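Local atomic coordinates of GH62 arabinofuranosidase (Podospora anserina, PDB entry 4N4B), a protein that probably hydrolyses terminal, non-reducing alpha-L-arabinofuranosyl groups from xylan, as an alpha-L-arabinofuranosidase of glycoside hydrolase family 62 that binds a calcium ion. Residues Pro265-Asn270 with Lys281-Gly286; Phe307-Met312 with Gly328-Asn333. One frame throughout, in Å; residues are numbered along the deposited sequence.

Overall arrangement
The two contacts follow one another along the chain, interaction 1 closing before interaction 2 opens. Their centres lie about 8 Å apart, on the same side of the chain's centre. Interaction 1 joins the loops that flank strand 272-274. Interaction 2 pairs strands 306-311 and 326-332, neighbours in a mixed sheet that also takes in strands 28-30, 272-274 and 286-288. Strands from both ends of the chain thus share one blade of the beta-propeller. The contacts also touch directly. Ser284 is hydrogen-bonded to Gln310, and Gly286 packs on the ring of Phe307. The segment that carries the calcium ligand His285 therefore rests against the paired strands.

Interaction 1: residues Pro265-Asn270 with Lys281-Gly286; sequences PWARSN and KSISHG. With CA (calcium ion), chain B.
Ile283 meets the segment 265-270 with both of its branches. Its CG2 touches CB of Ala267 at 3.9 Å, methyl against methyl. Its CG1 lies against the backbone of Arg268, also 3.9 Å from the carbonyl carbon C of that residue. The torsion explains the split: CG2 is anti to the backbone N of Ile283, while CG1 sits beside that N (chi1 -49°). Further along, CB of Ser269 rests 3.6 Å from O of Lys281. No direct hydrogen bond crosses between the segments. One water bridges them instead, accepting from N of Ser269 at 3.0 Å and donating to O of Lys281 at 2.7 Å. The contact is small and its Lys281 end is exposed.

The next shell fixes both loops. Ala267 and Ile283 each make backbone hydrogen bonds to strand 241-248, with Phe243 and Arg241 respectively. Opposite Phe243 the chain carries two residues, Trp266 and Ala267, where one would be regular: a classic beta bulge. The guanidinium of Arg268 forms a salt bridge with Asp238, and its bond to OD1 of Asn270 is weak.

Beyond Ile283 the chain runs inward to His285 and turns a corner there. Glu233 OE1 accepts a hydrogen bond from N of His285, and its OE2 is hydrogen-bonded to OG of Ser284. NE2 of His285 binds calcium at 2.2 Å, and five waters complete its six ligands. One of these, water 2, also donates to O of Gly286. A single protein ligand in a shell of water is the calcium site of this GH62 beta-propeller.

Interaction 2: residues Phe307-Met312 with Gly328-Asn333; sequences FMYQGM and GFIAHN
Met308 and Phe329 form a non-hydrogen-bonded pair and pack closely on one face of the sheet. CG of Met308 touches CE1 of Phe329 at 3.6 Å. The methionine chain is extended past CG, which carries SD along the ring to a point 4.7 Å from the centroid of the Phe329 ring. The sulfur lies 42° off the ring normal, an oblique Met-aromatic contact. Trp81 stacks on the Phe329 ring, and Ile52 touches both side chains. Were Phe329 replaced by an alanine, the thioether of Met308 and the ring of Trp81 would probably lose their aromatic partner, and a gap is likely to open beside Ile52.

Four backbone hydrogen bonds bind the antiparallel strands, two in each of the pairs Phe307-Ile330 and Tyr309-Gly328. These strands sit side by side in a blade of the beta-propeller, where strand 28-30 continues the sheet beyond 326-332. Short CA-H...O contacts, such as Met308 CA to Gly328 O at 3.3 Å, fill in between the bonds.

The other face carries Phe307, Ile330 and Tyr309. CB of Phe307 lies 3.7 Å from CG1 of Ile330, the two side chains lying alongside one another in the same direction. Glycine at 328 gives the Tyr309 ring room. With CG between the backbone N and the carbonyl carbon (chi1 79°), the ring leans over Gly328, and its CE1 reaches CG2 of Ile330 at 3.7 Å. The tyrosine hydroxyl is hydrogen-bonded to Ser30. The touching residues, 307-309 and 328-330, are all buried. Past Ile330, residues 331-333 run beyond the start of 307-312. Ala331 and His332 are partly exposed there, and Asn333 is exposed.

Interaction 1: residues Pro265-Asn270 with Lys281-Gly286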
loop_
_atom_site.group_PDB
_atom_site.type_symbol
_atom_site.label_atom_id
_atom_site.label_comp_id
_atom_site.label_asym_id
_atom_site.label_seq_id
_atom_site.Cartn_x
_atom_site.Cartn_y
_atom_site.Cartn_z
ATOM N N PRO A 265 2.044 13.623 -13.277
ATOM C CA PRO A 265 1.995 12.413 -12.484
ATOM C C PRO A 265 1.501 12.709 -11.102
ATOM O O PRO A 265 1.585 13.775 -10.579
ATOM C CB PRO A 265 3.425 11.935 -12.421
ATOM C CG PRO A 265 4.223 13.203 -12.471
ATOM C CD PRO A 265 3.453 14.126 -13.368
ATOM N N TRP A 266 0.966 11.682 -10.453
ATOM C CA TRP A 266 0.761 11.809 -9.015
ATOM C C TRP A 266 2.067 11.950 -8.211
ATOM O O TRP A 266 2.247 12.932 -7.523
ATOM C CB TRP A 266 -0.181 10.726 -8.420
ATOM C CG TRP A 266 -0.694 11.087 -7.038
ATOM C CD1 TRP A 266 -1.698 11.968 -6.775
ATOM C CD2 TRP A 266 -0.286 10.590 -5.752
ATOM N NE1 TRP A 266 -1.927 12.085 -5.457
ATOM C CE2 TRP A 266 -1.060 11.264 -4.767
ATOM C CE3 TRP A 266 0.709 9.730 -5.313
ATOM C CZ2 TRP A 266 -0.883 11.064 -3.437
ATOM C CZ3 TRP A 266 0.879 9.492 -4.005
ATOM C CH2 TRP A 266 0.076 10.128 -3.044
ATOM N N ALA A 267 2.974 11.015 -8.458
ATOM C CA ALA A 267 4.337 11.100 -7.866
ATOM C C ALA A 267 5.279 10.352 -8.792
ATOM O O ALA A 267 5.033 9.223 -9.210
ATOM C CB ALA A 267 4.401 10.509 -6.456
ATOM N N ARG A 268 6.391 11.057 -9.144
ATOM C CA ARG A 268 7.339 10.556 -10.119
ATOM C C ARG A 268 8.617 11.367 -9.904
ATOM O O ARG A 268 8.597 12.405 -9.312
ATOM C CB ARG A 268 6.772 10.699 -11.554
ATOM C CG ARG A 268 7.605 10.128 -12.662
ATOM C CD ARG A 268 6.816 9.935 -14.014
ATOM N NE ARG A 268 7.696 9.388 -15.034
ATOM C CZ ARG A 268 8.470 10.176 -15.812
ATOM N NH1 ARG A 268 8.359 11.461 -15.821
ATOM N NH2 ARG A 268 9.380 9.592 -16.545
ATOM N N SER A 269 9.693 10.900 -10.534
ATOM C CA SER A 269 10.960 11.638 -10.447
ATOM C C SER A 269 10.813 13.093 -10.833
ATOM O O SER A 269 11.526 13.949 -10.312
ATOM C CB SER A 269 12.032 11.043 -11.303
ATOM O OG SER A 269 11.688 11.023 -12.648
ATOM N N ASN A 270 9.941 13.433 -11.761
ATOM C CA ASN A 270 9.794 14.780 -12.212
ATOM C C ASN A 270 8.985 15.726 -11.352
ATOM O O ASN A 270 8.904 16.926 -11.663
ATOM C CB ASN A 270 9.369 14.861 -13.682
ATOM C CG ASN A 270 8.031 14.214 -13.928
ATOM O OD1 ASN A 270 7.673 13.194 -13.346
ATOM N ND2 ASN A 270 7.285 14.764 -14.867
ATOM N N LYS A 281 15.177 7.298 -8.224
ATOM C CA LYS A 281 14.375 7.800 -9.333
ATOM C C LYS A 281 12.995 7.140 -9.290
ATOM O O LYS A 281 12.035 7.856 -9.587
ATOM C CB LYS A 281 15.020 7.564 -10.700
ATOM C CG LYS A 281 16.151 8.508 -10.878
ATOM C CD LYS A 281 16.769 8.356 -12.301
ATOM C CE LYS A 281 18.042 9.189 -12.417
ATOM N NZ LYS A 281 19.096 8.500 -13.222
ATOM N N SER A 282 12.917 5.904 -8.900
ATOM C CA SER A 282 11.577 5.229 -8.706
ATOM C C SER A 282 10.918 5.855 -7.483
ATOM O O SER A 282 11.505 5.978 -6.417
ATOM C CB SER A 282 11.787 3.771 -8.520
ATOM O OG SER A 282 11.926 3.128 -9.802
ATOM N N ILE A 283 9.605 6.083 -7.594
ATOM C CA ILE A 283 8.697 6.344 -6.441
ATOM C C ILE A 283 7.722 5.211 -6.454
ATOM O O ILE A 283 6.928 5.061 -7.378
ATOM C CB ILE A 283 7.992 7.712 -6.597
ATOM C CG1 ILE A 283 8.928 8.868 -6.944
ATOM C CG2 ILE A 283 7.185 7.946 -5.337
ATOM C CD1 ILE A 283 9.929 9.199 -5.870
ATOM N N SER A 284 7.883 4.304 -5.544
ATOM C CA SER A 284 7.214 3.003 -5.627
ATOM C C SER A 284 6.419 2.707 -4.332
ATOM O O SER A 284 6.483 3.429 -3.397
ATOM C CB SER A 284 8.292 1.934 -5.954
ATOM O OG SER A 284 7.812 0.638 -6.111
ATOM N N HIS A 285 5.727 1.574 -4.359
ATOM C CA HIS A 285 4.741 1.091 -3.397
ATOM C C HIS A 285 4.817 1.785 -2.038
ATOM O O HIS A 285 5.699 1.584 -1.298
ATOM C CB HIS A 285 4.916 -0.440 -3.204
ATOM C CG HIS A 285 3.712 -1.132 -2.634
ATOM N ND1 HIS A 285 3.335 -2.403 -2.985
ATOM C CD2 HIS A 285 2.858 -0.750 -1.663
ATOM C CE1 HIS A 285 2.257 -2.735 -2.304
ATOM N NE2 HIS A 285 1.935 -1.741 -1.506
ATOM N N GLY A 286 3.764 2.515 -1.724
ATOM C CA GLY A 286 3.669 3.240 -0.474
ATOM C C GLY A 286 2.238 3.444 0.003
ATOM O O GLY A 286 1.341 2.852 -0.467
HETATM CA CA CA B . 0.214 -1.523 -0.131
HETATM O O HOH W 1 9.799 7.939 -11.155
HETATM O O HOH W 2 1.180 0.251 0.717
HETATM O O HOH W 3 -0.627 -0.166 -1.480
HETATM O O HOH W 4 -1.257 -1.318 1.404
HETATM O O HOH W 5 1.376 -2.718 1.319
HETATM O O HOH W 6 -0.617 -3.128 -0.949
#

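Interaction 2: residues Phe307-Met312 with Gly328-Asn333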
loop_
_atom_site.group_PDB
_atom_site.type_symbol
_atom_site.label_atom_id
_atom_site.label_comp_id
_atom_site.label_asym_id
_atom_site.label_seq_id
_atom_site.Cartn_x
_atom_site.Cartn_y
_atom_site.Cartn_z
ATOM N N PHE A 307 3.285 10.713 2.317
ATOM C CA PHE A 307 3.198 9.392 1.648
ATOM C C PHE A 307 4.516 8.661 1.955
ATOM O O PHE A 307 5.615 9.151 1.555
ATOM C CB PHE A 307 2.962 9.573 0.178
ATOM C CG PHE A 307 2.782 8.312 -0.641
ATOM C CD1 PHE A 307 1.552 7.661 -0.712
ATOM C CD2 PHE A 307 3.804 7.840 -1.452
ATOM C CE1 PHE A 307 1.351 6.572 -1.531
ATOM C CE2 PHE A 307 3.615 6.745 -2.263
ATOM C CZ PHE A 307 2.405 6.043 -2.294
ATOM N N MET A 308 4.493 7.588 2.748
ATOM C CA MET A 308 5.664 6.760 2.949
ATOM C C MET A 308 5.807 5.914 1.721
ATOM O O MET A 308 4.840 5.271 1.325
ATOM C CB MET A 308 5.502 5.926 4.204
ATOM C CG MET A 308 6.840 5.416 4.701
ATOM S SD MET A 308 6.667 4.333 6.118
ATOM C CE MET A 308 8.280 4.348 6.814
ATOM N N TYR A 309 7.001 5.861 1.136
ATOM C CA TYR A 309 7.229 5.143 -0.125
ATOM C C TYR A 309 8.502 4.402 -0.092
ATOM O O TYR A 309 9.384 4.601 0.733
ATOM C CB TYR A 309 7.129 6.108 -1.292
ATOM C CG TYR A 309 8.412 6.941 -1.445
ATOM C CD1 TYR A 309 8.701 8.032 -0.639
ATOM C CD2 TYR A 309 9.356 6.620 -2.415
ATOM C CE1 TYR A 309 9.845 8.786 -0.777
ATOM C CE2 TYR A 309 10.491 7.389 -2.599
ATOM C CZ TYR A 309 10.705 8.455 -1.756
ATOM O OH TYR A 309 11.880 9.225 -1.991
ATOM N N GLN A 310 8.668 3.527 -1.075
ATOM C CA GLN A 310 9.931 2.798 -1.284
ATOM C C GLN A 310 10.650 3.335 -2.526
ATOM O O GLN A 310 10.043 3.613 -3.561
ATOM C CB GLN A 310 9.690 1.300 -1.394
ATOM C CG GLN A 310 8.913 0.858 -2.586
ATOM C CD GLN A 310 8.722 -0.636 -2.627
ATOM O OE1 GLN A 310 8.678 -1.336 -1.636
ATOM N NE2 GLN A 310 8.547 -1.159 -3.862
ATOM N N GLY A 311 11.935 3.377 -2.335
ATOM C CA GLY A 311 12.828 3.763 -3.384
ATOM C C GLY A 311 14.117 2.934 -3.363
ATOM O O GLY A 311 14.322 2.209 -2.512
ATOM N N MET A 312 14.965 3.164 -4.339
ATOM C CA MET A 312 16.234 2.476 -4.421
ATOM C C MET A 312 17.217 3.252 -5.301
ATOM O O MET A 312 16.866 3.979 -6.175
ATOM C CB MET A 312 16.091 1.043 -4.964
ATOM C CG MET A 312 15.497 0.996 -6.323
ATOM S SD MET A 312 15.511 -0.653 -7.056
ATOM C CE MET A 312 17.022 -0.472 -8.025
ATOM N N GLY A 328 11.301 6.009 2.558
ATOM C CA GLY A 328 11.314 7.407 2.893
ATOM C C GLY A 328 9.908 7.964 2.883
ATOM O O GLY A 328 8.928 7.241 2.778
ATOM N N PHE A 329 9.856 9.288 2.946
ATOM C CA PHE A 329 8.559 9.987 2.877
ATOM C C PHE A 329 8.615 11.068 1.861
ATOM O O PHE A 329 9.625 11.809 1.780
ATOM C CB PHE A 329 8.172 10.672 4.237
ATOM C CG PHE A 329 8.055 9.751 5.432
ATOM C CD1 PHE A 329 6.867 9.148 5.657
ATOM C CD2 PHE A 329 9.091 9.454 6.257
ATOM C CE1 PHE A 329 6.658 8.354 6.795
ATOM C CE2 PHE A 329 8.895 8.623 7.369
ATOM C CZ PHE A 329 7.655 8.090 7.561
ATOM N N ILE A 330 7.514 11.275 1.166
ATOM C CA ILE A 330 7.243 12.511 0.403
ATOM C C ILE A 330 6.145 13.301 1.062
ATOM O O ILE A 330 5.136 12.701 1.523
ATOM C CB ILE A 330 6.982 12.293 -1.095
ATOM C CG1 ILE A 330 5.965 11.202 -1.364
ATOM C CG2 ILE A 330 8.343 12.019 -1.785
ATOM C CD1 ILE A 330 5.663 10.979 -2.822
ATOM N N ALA A 331 6.339 14.592 1.159
ATOM C CA ALA A 331 5.355 15.542 1.701
ATOM C C ALA A 331 4.848 16.417 0.616
ATOM O O ALA A 331 5.543 16.938 -0.229
ATOM C CB ALA A 331 5.958 16.351 2.862
ATOM N N HIS A 332 3.512 16.523 0.586
ATOM C CA HIS A 332 2.829 17.258 -0.477
ATOM C C HIS A 332 3.021 18.749 -0.372
ATOM O O HIS A 332 2.558 19.287 0.658
ATOM C CB HIS A 332 1.378 16.860 -0.456
ATOM C CG HIS A 332 0.513 17.471 -1.483
ATOM N ND1 HIS A 332 0.833 17.944 -2.732
ATOM C CD2 HIS A 332 -0.835 17.653 -1.357
ATOM C CE1 HIS A 332 -0.284 18.415 -3.322
ATOM N NE2 HIS A 332 -1.293 18.223 -2.482
ATOM N N ASN A 333 3.667 19.374 -1.334
ATOM C CA ASN A 333 4.057 20.801 -1.332
ATOM C C ASN A 333 3.005 21.762 -1.677
ATOM O O ASN A 333 3.170 22.944 -1.280
ATOM C CB ASN A 333 5.339 21.065 -2.295
ATOM C CG ASN A 333 6.484 20.616 -1.606
ATOM O OD1 ASN A 333 6.476 20.524 -0.333
ATOM N ND2 ASN A 333 7.488 20.350 -2.302
#